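Local coordinates for protein thiosulfate sulfurtransferase YnjE (Escherichia coli, PDB 2WLR) that transfers sulfur from thiosulfate to cyanide, yielding thiocyanate and sulfite, and is a periplasmic monomer built from rhodanese domains, at residues Gly43-Ala48 / Ser114-Leu119; Gly33-Leu38 / Pro120-Leu125; Leu224-Lys229 / Val264-Gln269. All blocks are in the same frame, centred on the assembly; numbering follows the deposited sequence.

Contacts 1 and 2 hold the same elements: the long loop between helix 28-32 and strand 49-50, and the chain running from strand 103-105 to strand 125-126. Contact 1 is nested inside the chain loop that contact 2 closes, and the two touch, for example where Lys-118 CB packs on Gly-33 CA. Contact 2, the most buried, is aromatic, with one indole hydrogen bond. Contact 1, partly buried, combines a backbone bridge with a salt bridge and a water. Contact 3 lies apart, its centre about 32 Å and about 24 Å from those of contacts 1 and 2. Also partly buried, it fastens a linker to a helix end by backbone bonds and a proline on a tyrosine.

Contact 1 of 3, residues Gly43-Ala48 / Ser114-Leu119; sequences GHELAA and SRLQKL
An isolated antiparallel beta bridge, His-44 with Gln-117, ties the loop ahead of strand 49-50 to the chain running on from strand 103-105. The two make a hydrogen-bonded pair: His-44 N donates to Gln-117 O at 2.8 Å, and Gln-117 N answers with a 2.8 Å bond to His-44 O. Just before the bridge, Gly-43 CA lies 3.1 Å from Gln-117 O, and a CB at this position would run into that oxygen. His-44 CG stands between the backbone N and the carbonyl carbon (chi1 49°), which starts the side chain back toward the bridge. One ring face covers Gln-117 O near its rim and also takes a CH-pi contact from Gln-117 CB, 4.2 Å from the ring centroid. Tyr-31 stacks on the same imidazole. In the ring plane, His-44 ND1 donates to Glu-45 O at 3.3 Å, while Ala-48 N, closing a type II turn, reaches this oxygen from the opposite face of its carbonyl plane.

Further along, Arg-115 takes the Glu-45 carboxylate side-on with two nitrogens. Arg-115 NE bonds Glu-45 OE1 at 2.8 Å on its syn side, and Arg-115 NH2 bonds Glu-45 OE2 at 3.0 Å from above the carboxylate plane. The fork is twisted, with the carboxylate and guanidinium planes 59° apart. Leu-116 CD2 packs against Glu-45 CD at 3.6 Å. A water joins OE1 of Glu-45, the backbone N of Leu-46 and the carbonyl O of Arg-115. Asp-108 takes Arg-115 NH1 and Leu-110 N reaches Glu-45 OE2, which makes the pair part of a wider polar network. What results is an isolated antiparallel beta bridge beside the four-stranded parallel sheet of the N-terminal rhodanese domain, joining a loop of that domain to the chain that leaves it for the second rhodanese domain.

Contact 2 of 3, residues Gly33-Leu38 / Pro120-Leu125; sequences GWPQTL and PHFEQL
Trp-34 and Phe-122 form a T-shaped aromatic pair just past the Schellman motif that ends helix 28-32. The pair joins the loop after this helix to the 3-10 turn 122-124, which leads into strand 125-126 of the next rhodanese sheet. Phe-122 presents the edge carrying CD1 and CE1 to the face of the indole, with its ring centroid 4.9 Å from that of the five-membered ring and the planes at 83°. CD1 stands over the indole, 3.6 Å above its plane. Phe-122 CG sits between its backbone N and carbonyl carbon (chi1 71°). One face of the ring lies against Gly-33, whose CA is 4.1 Å from the centroid. A side chain on Gly-33 would collide with Phe-122 CD2. On Trp-34, CG is anti to the carbonyl carbon (chi1 -72°). The six-membered ring of the indole extends to the 3-10 turn, with Trp-34 CZ2 3.4 Å from Glu-123 CA. Tyr-127 and Trp-130 also meet the indole and enlarge the aromatic cluster. An alanine in place of Trp-34 would probably open a gap beside the Phe-122 edge and leave the carbonyl of Leu-125 without its indole donor. That bond runs 3.0 Å from Trp-34 NE1 to Leu-125 O, with the oxygen in the indole plane and the nitrogen above the plane of the carbonyl.

Contact 3 of 3, residues Leu224-Lys229 / Val264-Gln269; sequences LYAGVK and VKIPAQ
Tyr-225 and Pro-267 pack closely where the last turn of helix 213-226 meets the linker running toward strand 273-274. Pro-267 CB sits over one face of the phenol, 3.7 Å from the ring centroid and displaced toward the rim, in a CH-pi contact; its nearest ring atom is CZ. Proline and phenol lie side by side, pointing the same way. Tyr-225 CG is anti to the backbone N (chi1 158°), which starts the side chain beside its own carbonyl carbon, and Pro-267 CB touches both ring and carbonyl, lying 3.4 Å from Tyr-225 O. Farther out the hydroxyl is hydrogen-bonded to Asp-188 of helix 188-197, which helps fix the ring under the proline. The peptide bond before this proline is cis.

The backbone of Ala-226 and Gly-227 belongs to the tight part too, where the linker meets the carbonyls at the helix end. Gln-269 N donates to Tyr-225 O at 3.1 Å, and Ala-268 N to Ala-226 O at 3.0 Å, the latter steeply from above the carbonyl plane (66° out of it). Gly-227 breaks the helix with positive phi, and its CA packs 3.5 Å from Ala-268 CB; a side chain on the glycine would clash with that methyl. Gln-269 CB rests against Leu-224 O, while its OE1 turns to Gln-271.

Packing slackens toward solvent. Ile-266 still touches the Ala-226 carbonyl oxygen through CG1, at 3.7 Å, but its CG2 is 4.2 Å from Ala-226 CB. Val-264 is looser, its CG2 no nearer than 4.5 Å to Gly-227 O, and next to it the exposed Lys-265 points away from the helix. Helix 213-226 connects the neighbouring parallel strands 205-209 and 231-234, so the linker is fastened to the C-terminal end of the helix in a beta-alpha-beta crossover of the second rhodanese domain.

Contact 1 of 3, residues Gly43-Ala48 / Ser114-Leu119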
loop_
_atom_site.group_PDB
_atom_site.type_symbol
_atom_site.label_atom_id
_atom_site.label_comp_id
_atom_site.label_asym_id
_atom_site.label_seq_id
_atom_site.Cartn_x
_atom_site.Cartn_y
_atom_site.Cartn_z
ATOM N N GLY A 43 -1.452 16.825 -4.706
ATOM C CA GLY A 43 -1.148 16.619 -3.303
ATOM C C GLY A 43 -2.057 17.353 -2.342
ATOM O O GLY A 43 -3.080 17.891 -2.714
ATOM N N HIS A 44 -1.594 17.411 -1.080
ATOM C CA HIS A 44 -2.338 17.975 0.041
ATOM C C HIS A 44 -1.588 19.107 0.688
ATOM O O HIS A 44 -0.404 19.288 0.494
ATOM C CB HIS A 44 -2.660 16.894 1.098
ATOM C CG HIS A 44 -1.486 16.045 1.499
ATOM N ND1 HIS A 44 -0.648 16.315 2.564
ATOM C CD2 HIS A 44 -1.064 14.873 0.994
ATOM C CE1 HIS A 44 0.227 15.319 2.673
ATOM N NE2 HIS A 44 0.006 14.453 1.712
ATOM N N GLU A 45 -2.306 19.894 1.460
ATOM C CA GLU A 45 -1.646 20.966 2.157
ATOM C C GLU A 45 -0.723 20.431 3.236
ATOM O O GLU A 45 -0.919 19.352 3.763
ATOM C CB GLU A 45 -2.657 21.942 2.722
ATOM C CG GLU A 45 -3.518 22.634 1.659
ATOM C CD GLU A 45 -2.819 23.706 0.894
ATOM O OE1 GLU A 45 -1.617 23.932 1.118
ATOM O OE2 GLU A 45 -3.502 24.359 0.087
ATOM N N LEU A 46 0.311 21.202 3.546
ATOM C CA LEU A 46 1.306 20.802 4.522
ATOM C C LEU A 46 0.708 20.315 5.838
ATOM O O LEU A 46 -0.100 20.997 6.470
ATOM C CB LEU A 46 2.297 21.957 4.769
ATOM C CG LEU A 46 3.431 21.703 5.752
ATOM C CD1 LEU A 46 4.404 20.647 5.227
ATOM C CD2 LEU A 46 4.166 23.033 5.985
ATOM N N ALA A 47 1.121 19.111 6.202
ATOM C CA ALA A 47 0.728 18.470 7.443
ATOM C C ALA A 47 -0.754 18.095 7.502
ATOM O O ALA A 47 -1.235 17.675 8.553
ATOM C CB ALA A 47 1.150 19.324 8.664
ATOM N N ALA A 48 -1.466 18.177 6.364
ATOM C CA ALA A 48 -2.899 17.880 6.369
ATOM C C ALA A 48 -3.123 16.416 6.688
ATOM O O ALA A 48 -2.339 15.542 6.337
ATOM C CB ALA A 48 -3.539 18.131 5.017
ATOM N N SER A 114 2.205 24.916 -5.794
ATOM C CA SER A 114 3.605 24.710 -5.427
ATOM C C SER A 114 3.857 24.309 -3.970
ATOM O O SER A 114 4.888 23.735 -3.655
ATOM C CB SER A 114 4.458 25.940 -5.790
ATOM O OG SER A 114 4.173 27.043 -4.966
ATOM N N ARG A 115 2.892 24.563 -3.086
ATOM C CA ARG A 115 3.124 24.327 -1.669
ATOM C C ARG A 115 2.557 22.961 -1.259
ATOM O O ARG A 115 2.630 22.603 -0.107
ATOM C CB ARG A 115 2.554 25.464 -0.820
ATOM C CG ARG A 115 1.078 25.552 -0.768
ATOM C CD ARG A 115 0.585 26.667 0.125
ATOM N NE ARG A 115 -0.848 26.526 0.345
ATOM C CZ ARG A 115 -1.696 27.484 0.690
ATOM N NH1 ARG A 115 -1.299 28.728 0.899
ATOM N NH2 ARG A 115 -2.967 27.163 0.864
ATOM N N LEU A 116 1.995 22.209 -2.197
ATOM C CA LEU A 116 1.366 20.917 -1.860
ATOM C C LEU A 116 2.393 19.827 -1.665
ATOM O O LEU A 116 3.484 19.875 -2.238
ATOM C CB LEU A 116 0.355 20.522 -2.945
ATOM C CG LEU A 116 -0.789 21.528 -3.098
ATOM C CD1 LEU A 116 -1.654 21.202 -4.298
ATOM C CD2 LEU A 116 -1.657 21.646 -1.854
ATOM N N GLN A 117 2.012 18.852 -0.845
ATOM C CA GLN A 117 2.820 17.706 -0.484
ATOM C C GLN A 117 2.207 16.439 -1.060
ATOM O O GLN A 117 1.007 16.265 -1.050
ATOM C CB GLN A 117 2.906 17.543 1.038
ATOM C CG GLN A 117 3.251 18.789 1.829
ATOM C CD GLN A 117 4.551 19.403 1.454
ATOM O OE1 GLN A 117 4.599 20.541 0.952
ATOM N NE2 GLN A 117 5.627 18.678 1.699
ATOM N N LYS A 118 3.038 15.528 -1.533
ATOM C CA LYS A 118 2.535 14.278 -2.132
ATOM C C LYS A 118 3.410 13.101 -1.779
ATOM O O LYS A 118 4.539 13.283 -1.330
ATOM C CB LYS A 118 2.459 14.423 -3.648
ATOM C CG LYS A 118 3.783 14.704 -4.349
ATOM C CD LYS A 118 3.590 15.193 -5.794
ATOM C CE LYS A 118 4.895 15.780 -6.395
ATOM N NZ LYS A 118 4.635 16.832 -7.440
ATOM N N LEU A 119 2.910 11.890 -2.020
ATOM C CA LEU A 119 3.790 10.733 -2.070
ATOM C C LEU A 119 4.805 10.897 -3.153
ATOM O O LEU A 119 4.445 11.208 -4.273
ATOM C CB LEU A 119 3.038 9.450 -2.403
ATOM C CG LEU A 119 2.030 8.922 -1.435
ATOM C CD1 LEU A 119 1.504 7.589 -1.967
ATOM C CD2 LEU A 119 2.681 8.724 -0.038
HETATM O O HOH W 1 0.963 23.517 1.969
#

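Contact 2 of 3, residues Gly33-Leu38 / Pro120-Leu125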
loop_
_atom_site.group_PDB
_atom_site.type_symbol
_atom_site.label_atom_id
_atom_site.label_comp_id
_atom_site.label_asym_id
_atom_site.label_seq_id
_atom_site.Cartn_x
_atom_site.Cartn_y
_atom_site.Cartn_z
ATOM N N GLY A 33 -1.576 12.600 -4.190
ATOM C CA GLY A 33 -0.913 13.333 -5.269
ATOM C C GLY A 33 -1.561 13.268 -6.630
ATOM O O GLY A 33 -1.213 14.075 -7.482
ATOM N N TRP A 34 -2.491 12.370 -6.880
ATOM C CA TRP A 34 -3.149 12.344 -8.186
ATOM C C TRP A 34 -3.895 13.660 -8.373
ATOM O O TRP A 34 -4.688 14.065 -7.551
ATOM C CB TRP A 34 -4.120 11.205 -8.306
ATOM C CG TRP A 34 -3.437 9.898 -8.428
ATOM C CD1 TRP A 34 -3.271 8.961 -7.441
ATOM C CD2 TRP A 34 -2.794 9.362 -9.592
ATOM N NE1 TRP A 34 -2.564 7.923 -7.909
ATOM C CE2 TRP A 34 -2.298 8.099 -9.240
ATOM C CE3 TRP A 34 -2.625 9.806 -10.907
ATOM C CZ2 TRP A 34 -1.607 7.283 -10.134
ATOM C CZ3 TRP A 34 -1.940 9.016 -11.781
ATOM C CH2 TRP A 34 -1.474 7.742 -11.418
ATOM N N PRO A 35 -3.638 14.351 -9.500
ATOM C CA PRO A 35 -4.438 15.554 -9.735
ATOM C C PRO A 35 -5.899 15.228 -10.087
ATOM O O PRO A 35 -6.187 14.197 -10.689
ATOM C CB PRO A 35 -3.709 16.227 -10.904
ATOM C CG PRO A 35 -2.422 15.527 -11.074
ATOM C CD PRO A 35 -2.560 14.171 -10.476
ATOM N N GLN A 36 -6.803 16.135 -9.770
ATOM C CA GLN A 36 -8.210 15.948 -10.085
ATOM C C GLN A 36 -8.498 16.206 -11.568
ATOM O O GLN A 36 -9.534 15.787 -12.060
ATOM C CB GLN A 36 -9.079 16.821 -9.184
ATOM C CG GLN A 36 -8.929 16.439 -7.685
ATOM C CD GLN A 36 -9.844 17.206 -6.781
ATOM O OE1 GLN A 36 -9.418 18.119 -6.071
ATOM N NE2 GLN A 36 -11.117 16.802 -6.758
ATOM N N THR A 37 -7.606 16.943 -12.228
ATOM C CA THR A 37 -7.683 17.218 -13.682
ATOM C C THR A 37 -6.245 17.223 -14.179
ATOM O O THR A 37 -5.306 17.395 -13.409
ATOM C CB THR A 37 -8.255 18.612 -13.972
ATOM O OG1 THR A 37 -7.473 19.597 -13.289
ATOM C CG2 THR A 37 -9.710 18.707 -13.519
ATOM N N LEU A 38 -6.052 17.046 -15.479
ATOM C CA LEU A 38 -4.702 17.029 -16.044
ATOM C C LEU A 38 -3.931 18.301 -15.715
ATOM O O LEU A 38 -4.474 19.404 -15.885
ATOM C CB LEU A 38 -4.794 16.868 -17.567
ATOM C CG LEU A 38 -5.143 15.504 -18.066
ATOM C CD1 LEU A 38 -5.437 15.542 -19.556
ATOM C CD2 LEU A 38 -4.053 14.459 -17.733
ATOM N N PRO A 120 6.081 10.683 -2.838
ATOM C CA PRO A 120 7.139 10.779 -3.816
ATOM C C PRO A 120 6.823 10.027 -5.093
ATOM O O PRO A 120 7.112 10.523 -6.169
ATOM C CB PRO A 120 8.333 10.178 -3.074
ATOM C CG PRO A 120 8.083 10.499 -1.699
ATOM C CD PRO A 120 6.609 10.438 -1.482
ATOM N N HIS A 121 6.189 8.857 -4.979
ATOM C CA HIS A 121 5.822 8.110 -6.181
ATOM C C HIS A 121 4.375 7.682 -6.128
ATOM O O HIS A 121 4.058 6.525 -6.319
ATOM C CB HIS A 121 6.725 6.899 -6.330
ATOM C CG HIS A 121 8.173 7.247 -6.313
ATOM N ND1 HIS A 121 8.811 7.856 -7.374
ATOM C CD2 HIS A 121 9.101 7.112 -5.336
ATOM C CE1 HIS A 121 10.081 8.051 -7.054
ATOM N NE2 HIS A 121 10.275 7.634 -5.816
ATOM N N PHE A 122 3.483 8.653 -5.933
ATOM C CA PHE A 122 2.053 8.398 -5.910
ATOM C C PHE A 122 1.555 7.616 -7.157
ATOM O O PHE A 122 0.575 6.867 -7.076
ATOM C CB PHE A 122 1.259 9.712 -5.765
ATOM C CG PHE A 122 1.278 10.580 -6.970
ATOM C CD1 PHE A 122 0.358 10.374 -7.973
ATOM C CD2 PHE A 122 2.234 11.565 -7.145
ATOM C CE1 PHE A 122 0.349 11.109 -9.100
ATOM C CE2 PHE A 122 2.226 12.337 -8.293
ATOM C CZ PHE A 122 1.288 12.087 -9.299
ATOM N N GLU A 123 2.212 7.825 -8.286
ATOM C CA GLU A 123 1.767 7.238 -9.533
ATOM C C GLU A 123 1.870 5.723 -9.556
ATOM O O GLU A 123 1.310 5.080 -10.431
ATOM C CB GLU A 123 2.539 7.861 -10.706
ATOM C CG GLU A 123 3.970 7.422 -10.903
ATOM C CD GLU A 123 4.953 7.997 -9.892
ATOM O OE1 GLU A 123 4.642 8.992 -9.203
ATOM O OE2 GLU A 123 6.084 7.462 -9.830
ATOM N N GLN A 124 2.568 5.163 -8.584
ATOM C CA GLN A 124 2.631 3.699 -8.438
ATOM C C GLN A 124 1.404 3.090 -7.853
ATOM O O GLN A 124 1.245 1.870 -7.914
ATOM C CB GLN A 124 3.821 3.312 -7.585
ATOM C CG GLN A 124 5.175 3.613 -8.272
ATOM C CD GLN A 124 6.359 3.614 -7.331
ATOM O OE1 GLN A 124 6.257 3.377 -6.123
ATOM N NE2 GLN A 124 7.537 3.855 -7.904
ATOM N N LEU A 125 0.558 3.892 -7.220
ATOM C CA LEU A 125 -0.676 3.434 -6.557
ATOM C C LEU A 125 -1.818 4.073 -7.278
ATOM O O LEU A 125 -2.292 5.154 -6.923
ATOM C CB LEU A 125 -0.692 3.812 -5.062
ATOM C CG LEU A 125 0.332 3.066 -4.225
ATOM C CD1 LEU A 125 0.401 3.655 -2.836
ATOM C CD2 LEU A 125 0.053 1.583 -4.107
#

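Contact 3 of 3, residues Leu224-Lys229 / Val264-Gln269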
loop_
_atom_site.group_PDB
_atom_site.type_symbol
_atom_site.label_atom_id
_atom_site.label_comp_id
_atom_site.label_asym_id
_atom_site.label_seq_id
_atom_site.Cartn_x
_atom_site.Cartn_y
_atom_site.Cartn_z
ATOM N N LEU A 224 9.513 -6.567 -9.950
ATOM C CA LEU A 224 10.493 -5.479 -9.797
ATOM C C LEU A 224 11.898 -6.083 -9.625
ATOM O O LEU A 224 12.858 -5.624 -10.224
ATOM C CB LEU A 224 10.150 -4.571 -8.620
ATOM C CG LEU A 224 8.991 -3.627 -8.890
ATOM C CD1 LEU A 224 8.510 -3.060 -7.549
ATOM C CD2 LEU A 224 9.347 -2.484 -9.829
ATOM N N TYR A 225 12.007 -7.120 -8.804
ATOM C CA TYR A 225 13.240 -7.865 -8.674
ATOM C C TYR A 225 13.748 -8.332 -10.042
ATOM O O TYR A 225 14.942 -8.176 -10.361
ATOM C CB TYR A 225 13.009 -9.071 -7.741
ATOM C CG TYR A 225 13.984 -10.189 -7.890
ATOM C CD1 TYR A 225 15.179 -10.179 -7.207
ATOM C CD2 TYR A 225 13.695 -11.266 -8.710
ATOM C CE1 TYR A 225 16.104 -11.227 -7.352
ATOM C CE2 TYR A 225 14.605 -12.296 -8.881
ATOM C CZ TYR A 225 15.801 -12.277 -8.187
ATOM O OH TYR A 225 16.701 -13.331 -8.373
ATOM N N ALA A 226 12.865 -8.929 -10.837
ATOM C CA ALA A 226 13.242 -9.488 -12.128
ATOM C C ALA A 226 13.790 -8.426 -13.070
ATOM O O ALA A 226 14.714 -8.674 -13.822
ATOM C CB ALA A 226 12.081 -10.185 -12.744
ATOM N N GLY A 227 13.168 -7.263 -13.035
ATOM C CA GLY A 227 13.582 -6.129 -13.846
ATOM C C GLY A 227 12.496 -5.426 -14.614
ATOM O O GLY A 227 12.822 -4.629 -15.484
ATOM N N VAL A 228 11.220 -5.666 -14.327
ATOM C CA VAL A 228 10.140 -4.836 -14.895
ATOM C C VAL A 228 10.273 -3.439 -14.263
ATOM O O VAL A 228 10.237 -3.306 -13.054
ATOM C CB VAL A 228 8.726 -5.423 -14.673
ATOM C CG1 VAL A 228 7.663 -4.559 -15.384
ATOM C CG2 VAL A 228 8.626 -6.865 -15.159
ATOM N N LYS A 229 10.488 -2.406 -15.076
ATOM C CA LYS A 229 10.828 -1.096 -14.563
ATOM C C LYS A 229 9.640 -0.412 -13.892
ATOM O O LYS A 229 9.797 0.190 -12.820
ATOM C CB LYS A 229 11.388 -0.219 -15.681
ATOM C CG LYS A 229 12.697 -0.719 -16.270
ATOM C CD LYS A 229 13.270 0.201 -17.365
ATOM C CE LYS A 229 14.784 0.017 -17.507
ATOM N NZ LYS A 229 15.547 0.493 -16.295
ATOM N N VAL A 264 16.422 -7.202 -20.881
ATOM C CA VAL A 264 17.541 -7.064 -19.951
ATOM C C VAL A 264 17.768 -8.420 -19.281
ATOM O O VAL A 264 16.880 -9.288 -19.299
ATOM C CB VAL A 264 17.284 -6.016 -18.826
ATOM C CG1 VAL A 264 17.057 -4.636 -19.405
ATOM C CG2 VAL A 264 16.103 -6.441 -17.921
ATOM N N LYS A 265 18.942 -8.598 -18.675
ATOM C CA LYS A 265 19.232 -9.821 -17.937
ATOM C C LYS A 265 18.456 -9.832 -16.623
ATOM O O LYS A 265 18.436 -8.838 -15.897
ATOM C CB LYS A 265 20.730 -9.979 -17.643
ATOM C CG LYS A 265 21.565 -10.322 -18.851
ATOM C CD LYS A 265 22.883 -10.910 -18.413
ATOM C CE LYS A 265 23.856 -11.021 -19.564
ATOM N NZ LYS A 265 25.229 -11.125 -19.006
ATOM N N ILE A 266 17.852 -10.973 -16.316
ATOM C CA ILE A 266 17.128 -11.184 -15.063
ATOM C C ILE A 266 18.119 -11.816 -14.077
ATOM O O ILE A 266 18.835 -12.755 -14.448
ATOM C CB ILE A 266 15.942 -12.121 -15.319
ATOM C CG1 ILE A 266 14.934 -11.427 -16.228
ATOM C CG2 ILE A 266 15.267 -12.571 -14.009
ATOM C CD1 ILE A 266 13.846 -12.338 -16.803
ATOM N N PRO A 267 18.220 -11.290 -12.846
ATOM C CA PRO A 267 17.401 -10.203 -12.284
ATOM C C PRO A 267 18.085 -8.850 -12.392
ATOM O O PRO A 267 19.266 -8.745 -12.119
ATOM C CB PRO A 267 17.294 -10.584 -10.811
ATOM C CG PRO A 267 18.659 -11.212 -10.504
ATOM C CD PRO A 267 19.149 -11.833 -11.834
ATOM N N ALA A 268 17.349 -7.808 -12.752
ATOM C CA ALA A 268 17.914 -6.470 -12.856
ATOM C C ALA A 268 18.051 -5.767 -11.509
ATOM O O ALA A 268 18.888 -4.876 -11.360
ATOM C CB ALA A 268 17.075 -5.627 -13.753
ATOM N N GLN A 269 17.235 -6.164 -10.525
ATOM C CA GLN A 269 17.227 -5.495 -9.221
ATOM C C GLN A 269 17.339 -6.506 -8.079
ATOM O O GLN A 269 16.431 -6.629 -7.254
ATOM C CB GLN A 269 15.970 -4.631 -9.081
ATOM C CG GLN A 269 15.801 -3.600 -10.180
ATOM C CD GLN A 269 16.911 -2.568 -10.269
ATOM O OE1 GLN A 269 17.611 -2.296 -9.300
ATOM N NE2 GLN A 269 17.075 -1.984 -11.450
#